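Local coordinates for protein Aar187cp (PDB 3ZIL) that probably regulates the establishment of sister-chromatid cohesion through cohesin, being the Wpl1 protein, here represented by its helical Wap1 domain, at residues L46-M51 and Q136-K141; E67-C72 and F89-I94; T76-K81 and E109-P114; T83-C88 and T145-Y150; T117-P122 and A173-R178. All coordinates share one frame; numbering follows the deposited sequence.

Interaction 1: residues L46-M51 and Q136-K141; sequences LCLDMM and QDLLRK
With CG anti to its backbone N (chi1 -176°), Met-51 leaves helix 36-52 toward Lys-141, and bends at chi2 and chi3 carry CE to within 3.3 Å of Lys-141 O. The two side chains cross obliquely, Met-51 CG lying 3.8 Å from Lys-141 CB. Beyond CG the lysine runs extended, which places NZ beside Asp-137, one turn earlier in the same helix; NZ forms a salt bridge of 2.9 Å with Asp-137 OD1, which accepts through its syn lone pair, and also bonds to OD1 of Asn-52. Leu-48 meets Asp-137 at about a right angle, and its CD1 comes 3.7 Å from Leu-138 N. Leu-138 splits its branches: CD1 touches Met-51 CB at 4.0 Å, while CD2 goes to Cys-47 CB. Phe-89, on helix 81-93, packs on both Cys-47 and Met-51. No hydrogen bond crosses between the segments. Their axes pass 10.1 Å apart at 48°, a largely apolar helix-on-helix packing characteristic of an all-helical fold such as this Wap1 domain.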
# COMPACT_ATOMS: atom_id res chain seq x y z
N LEU A 46 -7.07 -3.86 32.76
CA LEU A 46 -5.61 -3.89 32.56
C LEU A 46 -5.09 -2.78 31.62
O LEU A 46 -4.05 -2.10 31.93
CB LEU A 46 -5.21 -5.25 32.02
CG LEU A 46 -3.79 -5.44 31.49
CD1 LEU A 46 -2.81 -5.23 32.65
CD2 LEU A 46 -3.59 -6.78 30.71
N CYS A 47 -5.79 -2.61 30.50
CA CYS A 47 -5.43 -1.64 29.45
C CYS A 47 -5.50 -0.28 30.10
O CYS A 47 -4.62 0.57 29.94
CB CYS A 47 -6.37 -1.73 28.24
SG CYS A 47 -6.13 -3.31 27.35
N LEU A 48 -6.56 -0.07 30.87
CA LEU A 48 -6.79 1.28 31.45
C LEU A 48 -5.72 1.65 32.52
O LEU A 48 -5.17 2.75 32.51
CB LEU A 48 -8.22 1.43 31.91
CG LEU A 48 -8.71 2.88 32.19
CD1 LEU A 48 -8.65 3.85 31.00
CD2 LEU A 48 -10.14 2.77 32.66
N ASP A 49 -5.34 0.70 33.37
CA ASP A 49 -4.17 0.83 34.26
C ASP A 49 -2.87 1.14 33.50
O ASP A 49 -2.07 2.03 33.89
CB ASP A 49 -4.04 -0.44 35.10
CG ASP A 49 -5.21 -0.62 36.07
OD1 ASP A 49 -6.02 0.30 36.23
OD2 ASP A 49 -5.35 -1.69 36.68
N MET A 50 -2.62 0.40 32.43
CA MET A 50 -1.37 0.52 31.66
C MET A 50 -1.37 1.86 30.99
O MET A 50 -0.37 2.54 31.02
CB MET A 50 -1.31 -0.55 30.56
CG MET A 50 -1.09 -1.94 31.11
SD MET A 50 -1.15 -3.28 29.89
CE MET A 50 0.36 -2.81 29.09
N MET A 51 -2.49 2.23 30.39
CA MET A 51 -2.69 3.57 29.81
C MET A 51 -2.43 4.64 30.88
O MET A 51 -1.81 5.62 30.56
CB MET A 51 -4.09 3.75 29.18
CG MET A 51 -4.24 5.10 28.49
SD MET A 51 -3.27 5.22 26.93
CE MET A 51 -4.43 4.47 25.76
N GLN A 136 -15.42 4.14 27.64
CA GLN A 136 -15.33 5.56 27.19
C GLN A 136 -14.04 6.24 27.57
O GLN A 136 -13.40 6.93 26.77
CB GLN A 136 -16.50 6.44 27.71
CG GLN A 136 -17.96 5.97 27.47
CD GLN A 136 -18.21 5.07 26.23
OE1 GLN A 136 -17.77 5.37 25.08
NE2 GLN A 136 -18.95 3.93 26.47
N ASP A 137 -13.65 6.08 28.81
CA ASP A 137 -12.43 6.71 29.28
C ASP A 137 -11.20 6.18 28.47
O ASP A 137 -10.35 6.97 27.93
CB ASP A 137 -12.37 6.44 30.76
CG ASP A 137 -11.05 6.81 31.42
OD1 ASP A 137 -10.10 7.33 30.79
OD2 ASP A 137 -10.97 6.56 32.65
N LEU A 138 -11.09 4.85 28.34
CA LEU A 138 -10.04 4.29 27.47
C LEU A 138 -10.04 4.78 26.01
O LEU A 138 -8.98 5.18 25.50
CB LEU A 138 -10.01 2.76 27.53
CG LEU A 138 -8.82 2.14 26.76
CD1 LEU A 138 -7.45 2.37 27.46
CD2 LEU A 138 -9.13 0.66 26.61
N LEU A 139 -11.22 4.72 25.37
CA LEU A 139 -11.43 5.19 24.02
C LEU A 139 -10.93 6.61 23.77
O LEU A 139 -10.26 6.85 22.77
CB LEU A 139 -12.92 5.09 23.65
CG LEU A 139 -13.54 4.19 22.59
CD1 LEU A 139 -12.92 2.82 22.47
CD2 LEU A 139 -15.07 4.12 22.78
N ARG A 140 -11.29 7.55 24.65
CA ARG A 140 -10.69 8.92 24.64
C ARG A 140 -9.16 8.94 24.67
O ARG A 140 -8.57 9.86 24.19
CB ARG A 140 -11.29 9.86 25.74
CG ARG A 140 -12.79 10.10 25.54
CD ARG A 140 -13.42 11.07 26.53
NE ARG A 140 -13.26 10.72 27.95
CZ ARG A 140 -14.20 10.12 28.69
NH1 ARG A 140 -15.38 9.80 28.16
NH2 ARG A 140 -13.99 9.84 29.98
N LYS A 141 -8.52 7.91 25.21
CA LYS A 141 -7.05 7.89 25.21
C LYS A 141 -6.35 7.08 24.11
O LYS A 141 -5.15 7.19 23.97
CB LYS A 141 -6.57 7.38 26.58
CG LYS A 141 -6.59 8.44 27.66
CD LYS A 141 -6.84 7.83 29.05
CE LYS A 141 -7.09 8.96 30.05
NZ LYS A 141 -7.49 8.34 31.33

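Interaction 2: residues E67-C72 and F89-I94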
# COMPACT_ATOMS: atom_id res chain seq x y z
N GLU A 67 3.99 -13.76 30.48
CA GLU A 67 2.73 -14.24 31.05
C GLU A 67 1.58 -13.27 30.65
O GLU A 67 0.44 -13.72 30.34
CB GLU A 67 2.82 -14.32 32.59
CG GLU A 67 1.61 -14.95 33.25
CD GLU A 67 1.54 -14.75 34.76
OE1 GLU A 67 2.56 -14.37 35.36
OE2 GLU A 67 0.45 -14.97 35.34
N VAL A 68 1.85 -11.94 30.71
CA VAL A 68 0.79 -10.97 30.34
C VAL A 68 0.38 -11.20 28.84
O VAL A 68 -0.79 -11.20 28.48
CB VAL A 68 1.24 -9.49 30.66
CG1 VAL A 68 0.33 -8.41 30.03
CG2 VAL A 68 1.25 -9.30 32.14
N TRP A 69 1.37 -11.43 27.97
CA TRP A 69 1.13 -11.57 26.53
C TRP A 69 0.35 -12.82 26.28
O TRP A 69 -0.59 -12.79 25.52
CB TRP A 69 2.45 -11.64 25.76
CG TRP A 69 2.33 -11.55 24.23
CD1 TRP A 69 2.18 -12.59 23.30
CD2 TRP A 69 2.33 -10.31 23.43
NE1 TRP A 69 2.08 -12.11 22.01
CE2 TRP A 69 2.23 -10.72 22.02
CE3 TRP A 69 2.48 -8.94 23.74
CZ2 TRP A 69 2.25 -9.80 20.99
CZ3 TRP A 69 2.53 -8.01 22.69
CH2 TRP A 69 2.41 -8.43 21.35
N GLU A 70 0.76 -13.95 26.88
CA GLU A 70 0.05 -15.22 26.61
C GLU A 70 -1.38 -15.16 27.15
O GLU A 70 -2.30 -15.74 26.56
CB GLU A 70 0.80 -16.44 27.17
CG GLU A 70 2.09 -16.72 26.40
CD GLU A 70 2.84 -17.99 26.85
OE1 GLU A 70 2.49 -18.62 27.88
OE2 GLU A 70 3.81 -18.36 26.17
N TRP A 71 -1.55 -14.44 28.26
CA TRP A 71 -2.88 -14.20 28.80
C TRP A 71 -3.71 -13.36 27.85
O TRP A 71 -4.82 -13.79 27.48
CB TRP A 71 -2.84 -13.59 30.24
CG TRP A 71 -4.23 -13.45 30.80
CD1 TRP A 71 -4.96 -14.40 31.49
CD2 TRP A 71 -5.14 -12.31 30.64
NE1 TRP A 71 -6.21 -13.92 31.84
CE2 TRP A 71 -6.37 -12.66 31.37
CE3 TRP A 71 -5.02 -11.02 30.08
CZ2 TRP A 71 -7.46 -11.80 31.44
CZ3 TRP A 71 -6.12 -10.16 30.15
CH2 TRP A 71 -7.32 -10.54 30.82
N CYS A 72 -3.19 -12.21 27.38
CA CYS A 72 -3.99 -11.37 26.48
C CYS A 72 -4.33 -12.12 25.18
O CYS A 72 -5.41 -11.94 24.64
CB CYS A 72 -3.31 -10.02 26.11
SG CYS A 72 -3.05 -8.96 27.59
N PHE A 89 -4.38 -2.55 21.34
CA PHE A 89 -3.68 -1.67 22.30
C PHE A 89 -2.50 -2.35 23.06
O PHE A 89 -1.39 -1.84 23.06
CB PHE A 89 -4.69 -0.98 23.26
CG PHE A 89 -4.03 -0.28 24.40
CD1 PHE A 89 -3.38 0.95 24.21
CD2 PHE A 89 -3.96 -0.89 25.65
CE1 PHE A 89 -2.74 1.59 25.26
CE2 PHE A 89 -3.28 -0.26 26.70
CZ PHE A 89 -2.67 0.98 26.50
N ILE A 90 -2.72 -3.56 23.63
CA ILE A 90 -1.69 -4.33 24.26
C ILE A 90 -0.49 -4.55 23.31
O ILE A 90 0.68 -4.32 23.71
CB ILE A 90 -2.26 -5.68 24.77
CG1 ILE A 90 -3.27 -5.39 25.87
CG2 ILE A 90 -1.13 -6.65 25.15
CD1 ILE A 90 -2.66 -4.59 27.01
N ALA A 91 -0.75 -5.03 22.10
CA ALA A 91 0.35 -5.28 21.16
C ALA A 91 1.13 -4.00 20.93
O ALA A 91 2.37 -4.01 20.88
CB ALA A 91 -0.16 -5.78 19.82
N ASP A 92 0.41 -2.90 20.73
CA ASP A 92 1.05 -1.60 20.58
C ASP A 92 1.72 -1.02 21.86
O ASP A 92 2.71 -0.35 21.75
CB ASP A 92 0.04 -0.63 20.01
CG ASP A 92 0.65 0.70 19.54
OD1 ASP A 92 1.80 0.69 19.02
OD2 ASP A 92 -0.11 1.75 19.66
N LYS A 93 1.21 -1.31 23.05
CA LYS A 93 1.68 -0.65 24.28
C LYS A 93 2.88 -1.41 24.80
O LYS A 93 3.79 -0.78 25.32
CB LYS A 93 0.57 -0.68 25.35
CG LYS A 93 0.84 0.23 26.54
CD LYS A 93 1.14 1.68 26.14
CE LYS A 93 1.90 2.33 27.28
NZ LYS A 93 1.48 3.75 27.34
N ILE A 94 2.94 -2.74 24.62
CA ILE A 94 4.06 -3.55 25.14
C ILE A 94 4.36 -4.58 24.12
O ILE A 94 4.08 -5.80 24.33
CB ILE A 94 3.72 -4.25 26.49
CG1 ILE A 94 2.36 -5.00 26.37
CG2 ILE A 94 3.77 -3.22 27.66
CD1 ILE A 94 2.07 -6.01 27.51
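Ile-94 O is approached from two sources: the edge of the Trp-69 indole, whose CZ3 lies 3.2 Å away near the ring plane, and NE2 of His-65, which hydrogen-bonds to it. Ile-94 is the first residue past helix 81-93, which probably leaves its carbonyl available to both. CG of Trp-69 is anti to the backbone N (chi1 -170°), and the six-membered part of the indole reaches across to Ala-91, with CH2 3.8 Å from Ala-91 CA and 4.0 Å from its CB. The pyrrole nitrogen NE1 donates elsewhere, to the carbonyl of Arg-102, which helps fix the rotation of the ring. Two aliphatic contacts lie beside the indole. Val-68 CG1 meets Ile-94 CD1 at 3.9 Å, the side chains crossing at about a right angle, and Cys-72 SG rests 3.9 Å from Ile-90 CG2. Helices 54-72 and 81-93 run nearly antiparallel here, their axes 11.1 Å apart at 157°. All six touching residues are buried, and no hydrogen bond passes between the segments; the pairing therefore depends on close apolar fit, while the carbonyl of Ile-94, at the indole edge, is satisfied by the histidine.

Interaction 3: residues T76-K81 and E109-P114; sequences TDPKQK and ENFILP
This is a surface contact of loop against helix: the connection between helices 54-72 and 81-93 lies on helix 108-116, with Thr-76 and Pro-78 seated around Phe-111. Thr-76 CB sits over the centre of the phenyl ring in a CH-pi contact, 3.7 Å from the centroid and 12° off the ring normal, while its CG2 extends over the CD2-CE2 side. Pro-78 comes at the rim instead, its N lying in the ring plane 3.9 Å from Phe-111 CD1. The proline ring also meets the helix itself, CG 3.7 Å from Asn-110 O and CB 3.8 Å from Pro-114 CB. The helix is irregular just here, with a wider pi-type turn at 109-112 and a kink at Pro-114, whose N makes no bond to the preceding turn. The loop keeps its own shape through a type I turn from Asp-77 to Gln-80 and an Asx turn, Lys-79 N donating to Asp-77 OD1 at 2.8 Å. Lys-81 NZ then reaches back to Pro-78 O at 3.0 Å, and also pairs with Asp-118. An alanine in place of Phe-111 would probably leave Thr-76 CB without the ring face it rests on and Pro-78 N without the ring edge beside it. Since no hydrogen bond spans the two segments, the polar bonds shape the loop, while C-H groups against a ring, a carbonyl and a proline hold it to the helix.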
# COMPACT_ATOMS: atom_id res chain seq x y z
N THR A 76 -8.17 -15.32 20.38
CA THR A 76 -8.35 -14.14 19.51
C THR A 76 -9.56 -14.52 18.65
O THR A 76 -9.74 -15.69 18.29
CB THR A 76 -7.14 -13.90 18.63
OG1 THR A 76 -6.81 -15.12 18.01
CG2 THR A 76 -5.88 -13.51 19.43
N ASP A 77 -10.44 -13.58 18.40
CA ASP A 77 -11.57 -13.81 17.54
C ASP A 77 -11.92 -12.45 16.94
O ASP A 77 -12.26 -11.55 17.69
CB ASP A 77 -12.75 -14.35 18.39
CG ASP A 77 -14.01 -14.61 17.57
OD1 ASP A 77 -14.13 -14.14 16.42
OD2 ASP A 77 -14.90 -15.25 18.11
N PRO A 78 -11.79 -12.29 15.59
CA PRO A 78 -12.12 -11.01 14.99
C PRO A 78 -13.59 -10.60 15.11
O PRO A 78 -13.91 -9.42 14.94
CB PRO A 78 -11.70 -11.18 13.53
CG PRO A 78 -11.86 -12.61 13.26
CD PRO A 78 -11.55 -13.33 14.56
N LYS A 79 -14.47 -11.53 15.47
CA LYS A 79 -15.88 -11.19 15.71
C LYS A 79 -16.10 -10.53 17.07
O LYS A 79 -17.12 -9.91 17.27
CB LYS A 79 -16.80 -12.42 15.58
CG LYS A 79 -17.01 -12.88 14.13
CD LYS A 79 -17.48 -14.33 14.14
CE LYS A 79 -17.73 -14.84 12.74
NZ LYS A 79 -17.75 -16.34 12.75
N GLN A 80 -15.14 -10.63 17.98
CA GLN A 80 -15.34 -9.98 19.29
C GLN A 80 -14.63 -8.68 19.21
O GLN A 80 -13.43 -8.60 19.44
CB GLN A 80 -14.83 -10.86 20.44
CG GLN A 80 -15.68 -12.15 20.52
CD GLN A 80 -15.10 -13.27 21.36
OE1 GLN A 80 -14.06 -13.15 22.02
NE2 GLN A 80 -15.77 -14.39 21.32
N LYS A 81 -15.38 -7.64 18.87
CA LYS A 81 -14.72 -6.38 18.47
C LYS A 81 -14.06 -5.64 19.62
O LYS A 81 -12.98 -5.08 19.44
CB LYS A 81 -15.65 -5.47 17.73
CG LYS A 81 -16.21 -6.01 16.42
CD LYS A 81 -15.09 -5.92 15.38
CE LYS A 81 -15.54 -6.47 14.06
NZ LYS A 81 -14.32 -6.92 13.38
N GLU A 109 -3.45 -14.14 8.87
CA GLU A 109 -4.53 -14.55 8.03
C GLU A 109 -5.90 -14.67 8.74
O GLU A 109 -6.96 -14.31 8.18
CB GLU A 109 -4.12 -15.87 7.30
CG GLU A 109 -5.26 -16.42 6.53
CD GLU A 109 -4.93 -17.69 5.78
OE1 GLU A 109 -3.74 -18.09 5.70
OE2 GLU A 109 -5.90 -18.28 5.28
N ASN A 110 -5.93 -15.18 9.97
CA ASN A 110 -7.29 -15.38 10.61
C ASN A 110 -7.74 -14.33 11.66
O ASN A 110 -8.84 -14.45 12.22
CB ASN A 110 -7.34 -16.80 11.20
CG ASN A 110 -6.90 -17.84 10.17
OD1 ASN A 110 -7.50 -17.95 9.15
ND2 ASN A 110 -5.80 -18.50 10.40
N PHE A 111 -6.90 -13.34 12.00
CA PHE A 111 -7.31 -12.39 13.08
C PHE A 111 -7.03 -10.98 12.56
O PHE A 111 -7.92 -10.19 12.40
CB PHE A 111 -6.45 -12.64 14.36
CG PHE A 111 -6.69 -11.67 15.50
CD1 PHE A 111 -7.97 -11.47 16.01
CD2 PHE A 111 -5.61 -11.04 16.13
CE1 PHE A 111 -8.19 -10.59 17.05
CE2 PHE A 111 -5.80 -10.14 17.18
CZ PHE A 111 -7.11 -9.93 17.66
N ILE A 112 -5.76 -10.71 12.29
CA ILE A 112 -5.34 -9.36 11.94
C ILE A 112 -5.99 -8.94 10.60
O ILE A 112 -6.54 -7.86 10.54
CB ILE A 112 -3.81 -9.26 11.86
CG1 ILE A 112 -3.18 -9.32 13.26
CG2 ILE A 112 -3.34 -8.02 11.11
CD1 ILE A 112 -3.44 -8.11 14.19
N LEU A 113 -5.86 -9.75 9.54
CA LEU A 113 -6.40 -9.37 8.20
C LEU A 113 -7.91 -9.14 8.27
O LEU A 113 -8.39 -8.11 7.85
CB LEU A 113 -6.01 -10.40 7.08
CG LEU A 113 -6.78 -10.39 5.73
CD1 LEU A 113 -6.74 -9.02 5.06
CD2 LEU A 113 -6.31 -11.48 4.76
N PRO A 114 -8.65 -10.08 8.91
CA PRO A 114 -10.09 -9.79 9.08
C PRO A 114 -10.39 -8.52 9.80
O PRO A 114 -11.29 -7.76 9.37
CB PRO A 114 -10.58 -10.98 9.95
CG PRO A 114 -9.78 -12.09 9.44
CD PRO A 114 -8.36 -11.48 9.28

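Interaction 4: residues T83-C88 and T145-Y150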
# COMPACT_ATOMS: atom_id res chain seq x y z
N THR A 83 -12.92 -6.82 22.57
CA THR A 83 -11.77 -7.56 23.04
C THR A 83 -10.61 -7.36 22.06
O THR A 83 -9.47 -7.14 22.47
CB THR A 83 -12.15 -9.02 23.21
OG1 THR A 83 -13.10 -9.10 24.29
CG2 THR A 83 -10.98 -9.89 23.57
N SER A 84 -10.93 -7.45 20.78
CA SER A 84 -9.92 -7.28 19.67
C SER A 84 -9.22 -5.90 19.67
O SER A 84 -7.99 -5.79 19.47
CB SER A 84 -10.69 -7.55 18.38
OG SER A 84 -10.86 -8.94 18.26
N LEU A 85 -10.01 -4.87 19.93
CA LEU A 85 -9.51 -3.54 20.17
C LEU A 85 -8.53 -3.43 21.35
O LEU A 85 -7.46 -2.82 21.23
CB LEU A 85 -10.64 -2.56 20.35
CG LEU A 85 -10.11 -1.10 20.29
CD1 LEU A 85 -9.50 -0.74 18.92
CD2 LEU A 85 -11.21 -0.09 20.68
N LEU A 86 -8.93 -3.97 22.51
CA LEU A 86 -8.07 -4.03 23.65
C LEU A 86 -6.77 -4.77 23.32
O LEU A 86 -5.72 -4.40 23.79
CB LEU A 86 -8.80 -4.76 24.80
CG LEU A 86 -10.15 -4.18 25.23
CD1 LEU A 86 -10.88 -4.97 26.35
CD2 LEU A 86 -9.99 -2.70 25.57
N GLN A 87 -6.87 -5.87 22.55
CA GLN A 87 -5.72 -6.67 22.25
C GLN A 87 -4.82 -5.89 21.32
O GLN A 87 -3.61 -6.06 21.45
CB GLN A 87 -6.08 -8.02 21.57
CG GLN A 87 -6.75 -8.97 22.57
CD GLN A 87 -7.37 -10.18 21.91
OE1 GLN A 87 -8.22 -10.05 21.03
NE2 GLN A 87 -7.02 -11.37 22.41
N CYS A 88 -5.38 -5.14 20.38
CA CYS A 88 -4.50 -4.29 19.51
C CYS A 88 -3.72 -3.21 20.37
O CYS A 88 -2.56 -2.98 20.13
CB CYS A 88 -5.31 -3.55 18.47
SG CYS A 88 -6.09 -4.54 17.19
N THR A 145 -9.78 4.23 17.56
CA THR A 145 -10.95 3.80 18.31
C THR A 145 -11.75 2.68 17.62
O THR A 145 -12.86 2.37 18.00
CB THR A 145 -11.78 5.00 18.77
OG1 THR A 145 -12.21 5.75 17.63
CG2 THR A 145 -10.90 5.87 19.66
N ASN A 146 -11.12 2.01 16.66
CA ASN A 146 -11.75 0.92 16.05
C ASN A 146 -10.63 -0.01 15.58
O ASN A 146 -9.44 0.41 15.46
CB ASN A 146 -12.64 1.42 14.86
CG ASN A 146 -11.79 2.10 13.77
OD1 ASN A 146 -11.13 1.45 13.00
ND2 ASN A 146 -11.79 3.42 13.73
N THR A 147 -11.01 -1.26 15.35
CA THR A 147 -10.07 -2.29 15.05
C THR A 147 -9.64 -2.25 13.58
O THR A 147 -8.57 -2.71 13.23
CB THR A 147 -10.69 -3.66 15.34
OG1 THR A 147 -12.07 -3.61 14.97
CG2 THR A 147 -10.61 -3.96 16.79
N CYS A 148 -10.43 -1.69 12.70
CA CYS A 148 -9.98 -1.60 11.28
C CYS A 148 -8.67 -0.83 11.25
O CYS A 148 -7.62 -1.33 10.84
CB CYS A 148 -11.06 -0.93 10.38
SG CYS A 148 -10.40 -0.46 8.72
N GLU A 149 -8.69 0.37 11.80
CA GLU A 149 -7.49 1.22 11.82
C GLU A 149 -6.41 0.69 12.78
O GLU A 149 -5.25 0.78 12.47
CB GLU A 149 -7.83 2.68 12.26
CG GLU A 149 -8.86 3.33 11.33
CD GLU A 149 -9.09 4.72 11.75
OE1 GLU A 149 -8.25 5.56 11.48
OE2 GLU A 149 -10.03 4.94 12.47
N TYR A 150 -6.79 0.22 14.00
CA TYR A 150 -5.75 -0.27 14.87
C TYR A 150 -5.03 -1.54 14.26
O TYR A 150 -3.87 -1.71 14.43
CB TYR A 150 -6.28 -0.51 16.31
CG TYR A 150 -5.31 0.03 17.37
CD1 TYR A 150 -3.92 -0.02 17.16
CD2 TYR A 150 -5.78 0.64 18.56
CE1 TYR A 150 -3.01 0.50 18.08
CE2 TYR A 150 -4.87 1.16 19.49
CZ TYR A 150 -3.49 1.09 19.24
OH TYR A 150 -2.59 1.59 20.12
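Leu-85 and Thr-147 bring together an N-capped helix start, that of helix 147-158, and the side of helix 81-93 in the all-helical Wap1 domain. Among the apolar contacts, Thr-147 CG2 presses on the helix backbone, 3.3 Å from Leu-85 N, and lies 3.9 Å from Ser-84 CB. Leu-85 CD1 comes 3.6 Å from Asn-146 C and meets the edge of the Tyr-150 ring at CD2, 4.0 Å away. An alanine at Leu-85 would probably open a gap against the Asn-146 backbone and cost the Tyr-150 edge its contact with CD1. Cys-88 supplies the CH-pi contact: its CB lies 3.7 Å from Tyr-150 CG in an off-centre approach, with the sulfur oblique to the ring. Tyr-150 OH is bonded to Asp-92. No hydrogen bond crosses between the segments; in the capping turn Glu-149 N donates almost straight (177°) to Asn-146 OD1 at 2.9 Å, and Asn-146 ND2 bonds in its amide plane to the anti lone pair of Glu-149 OE2 at 2.6 Å.

Interaction 5: residues T117-P122 and A173-R178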
# COMPACT_ATOMS: atom_id res chain seq x y z
N THR A 117 -9.78 -5.23 7.64
CA THR A 117 -10.67 -5.07 6.49
C THR A 117 -12.17 -5.04 6.84
O THR A 117 -13.01 -5.08 5.97
CB THR A 117 -10.38 -6.14 5.41
OG1 THR A 117 -10.41 -7.43 5.98
CG2 THR A 117 -8.98 -5.93 4.81
N ASP A 118 -12.50 -4.90 8.13
CA ASP A 118 -13.88 -4.78 8.53
C ASP A 118 -14.11 -3.43 9.27
O ASP A 118 -13.79 -3.31 10.46
CB ASP A 118 -14.22 -5.97 9.42
CG ASP A 118 -15.66 -5.95 9.88
OD1 ASP A 118 -16.50 -5.06 9.47
OD2 ASP A 118 -15.92 -6.74 10.75
N GLU A 119 -14.74 -2.48 8.58
CA GLU A 119 -14.98 -1.12 9.11
C GLU A 119 -16.09 -1.04 10.18
O GLU A 119 -16.29 -0.00 10.80
CB GLU A 119 -15.25 -0.06 8.01
CG GLU A 119 -14.36 -0.02 6.73
CD GLU A 119 -14.80 -1.05 5.64
OE1 GLU A 119 -14.98 -2.21 5.95
OE2 GLU A 119 -14.88 -0.74 4.45
N VAL A 120 -16.81 -2.09 10.42
CA VAL A 120 -17.95 -1.96 11.33
C VAL A 120 -17.45 -2.15 12.72
O VAL A 120 -16.76 -3.15 13.00
CB VAL A 120 -19.00 -3.04 11.12
CG1 VAL A 120 -19.76 -2.78 9.82
CG2 VAL A 120 -18.41 -4.46 11.30
N PHE A 121 -17.67 -1.16 13.56
CA PHE A 121 -17.22 -1.25 14.93
C PHE A 121 -18.38 -0.86 15.85
O PHE A 121 -19.01 0.16 15.60
CB PHE A 121 -15.98 -0.37 15.15
CG PHE A 121 -15.25 -0.75 16.40
CD1 PHE A 121 -14.44 -1.87 16.42
CD2 PHE A 121 -15.44 -0.03 17.59
CE1 PHE A 121 -13.79 -2.24 17.61
CE2 PHE A 121 -14.84 -0.44 18.76
CZ PHE A 121 -14.03 -1.55 18.78
N PRO A 122 -18.68 -1.65 16.91
CA PRO A 122 -19.82 -1.23 17.75
C PRO A 122 -19.61 0.12 18.46
O PRO A 122 -18.49 0.43 18.90
CB PRO A 122 -19.89 -2.33 18.84
CG PRO A 122 -18.47 -2.90 18.88
CD PRO A 122 -18.04 -2.88 17.43
N ALA A 173 -7.51 -4.16 -1.30
CA ALA A 173 -7.94 -3.40 -2.47
C ALA A 173 -9.47 -3.14 -2.27
O ALA A 173 -9.94 -1.98 -2.38
CB ALA A 173 -7.65 -4.14 -3.77
N ARG A 174 -10.22 -4.19 -1.90
CA ARG A 174 -11.67 -4.01 -1.64
C ARG A 174 -11.91 -2.96 -0.53
O ARG A 174 -12.78 -2.13 -0.68
CB ARG A 174 -12.40 -5.31 -1.30
CG ARG A 174 -12.51 -6.29 -2.47
CD ARG A 174 -13.48 -7.41 -2.12
NE ARG A 174 -13.13 -8.18 -0.88
CZ ARG A 174 -12.27 -9.25 -0.85
NH1 ARG A 174 -11.60 -9.64 -1.92
NH2 ARG A 174 -12.03 -9.91 0.26
N LEU A 175 -11.09 -2.98 0.53
CA LEU A 175 -11.18 -2.00 1.63
C LEU A 175 -10.95 -0.57 1.12
O LEU A 175 -11.71 0.32 1.42
CB LEU A 175 -10.12 -2.32 2.72
CG LEU A 175 -10.02 -1.31 3.90
CD1 LEU A 175 -11.26 -1.33 4.86
CD2 LEU A 175 -8.73 -1.50 4.71
N ILE A 176 -9.92 -0.36 0.30
CA ILE A 176 -9.72 0.98 -0.29
C ILE A 176 -10.91 1.43 -1.11
O ILE A 176 -11.30 2.58 -1.00
CB ILE A 176 -8.42 1.02 -1.09
CG1 ILE A 176 -7.20 0.75 -0.11
CG2 ILE A 176 -8.24 2.32 -1.92
CD1 ILE A 176 -5.99 0.19 -0.85
N SER A 177 -11.51 0.53 -1.91
CA SER A 177 -12.55 0.90 -2.84
C SER A 177 -13.85 1.26 -2.12
O SER A 177 -14.71 1.90 -2.69
CB SER A 177 -12.85 -0.24 -3.87
OG SER A 177 -13.59 -1.21 -3.11
N ARG A 178 -14.05 0.73 -0.92
CA ARG A 178 -15.23 1.09 -0.13
C ARG A 178 -15.06 2.50 0.47
O ARG A 178 -16.09 3.13 0.85
CB ARG A 178 -15.54 0.08 0.98
CG ARG A 178 -16.07 -1.27 0.48
CD ARG A 178 -16.53 -2.21 1.66
NE ARG A 178 -15.44 -2.57 2.60
CZ ARG A 178 -14.63 -3.61 2.50
NH1 ARG A 178 -14.66 -4.40 1.41
NH2 ARG A 178 -13.70 -3.87 3.52
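Arg-178 grips Glu-119 side-on, NE and NH2 each taking one carboxylate oxygen, in a bidentate salt bridge that ties the loop after helix 108-116 to helix 168-178 within the all-helical Wap1 domain. The shorter, straighter prong is NE to OE2, 2.7 Å at 167°, lying in the guanidinium plane and meeting the syn lone pair of OE2. NH2 to OE1 is longer, 3.2 Å, and more bent, consistent with the 54° between the two planes; this donor stands out of the carboxylate plane. The glutamate chain is bent at chi2 (83°), and it slides past Leu-175 in the opposite direction, with Glu-119 CD 3.6 Å from Leu-175 CD1. The leucine methyl thus lies against the carboxylate carbon, and the same CD1 is 4.1 Å from Thr-117 CA. Beyond the segments, Leu-175 also packs on Cys-148 and Leu-152 of helix 147-158. The guanidinium lies with one face over its own helix, above Arg-174 O and Leu-175 CA, which would help hold its plane. The neighbouring charges would probably keep both groups ionised. Arg-174 O is itself taken twice from the same face, by Arg-178 N at 3.1 Å and by Ser-177 OG at 2.7 Å.

Overall arrangement
Interactions 1 to 4 form a continuous body in the N-terminal half of the chain, and helix 81-93 supplies segments to both interaction 2 and interaction 4, whose centres lie about 13 Å apart. Interaction 1 meets interaction 2 through Met-51 and Phe-89, and interaction 4 through Leu-138 and Leu-86. Interactions 2 and 4 are further joined by a probable hydrogen bond from Gln-87 NE2 to Cys-72 O, besides the one at Tyr-150 OH. Interactions 3 and 4 lie closest, centres about 10 Å apart, with Phe-111 against Ser-84. Interaction 5 extends this body toward helix 168-178: Phe-121 packs on Thr-147 and Leu-85, and Lys-81 of interaction 3 packs its CB on Pro-122. Interactions 1 and 5 do not touch, their centres about 25 Å apart.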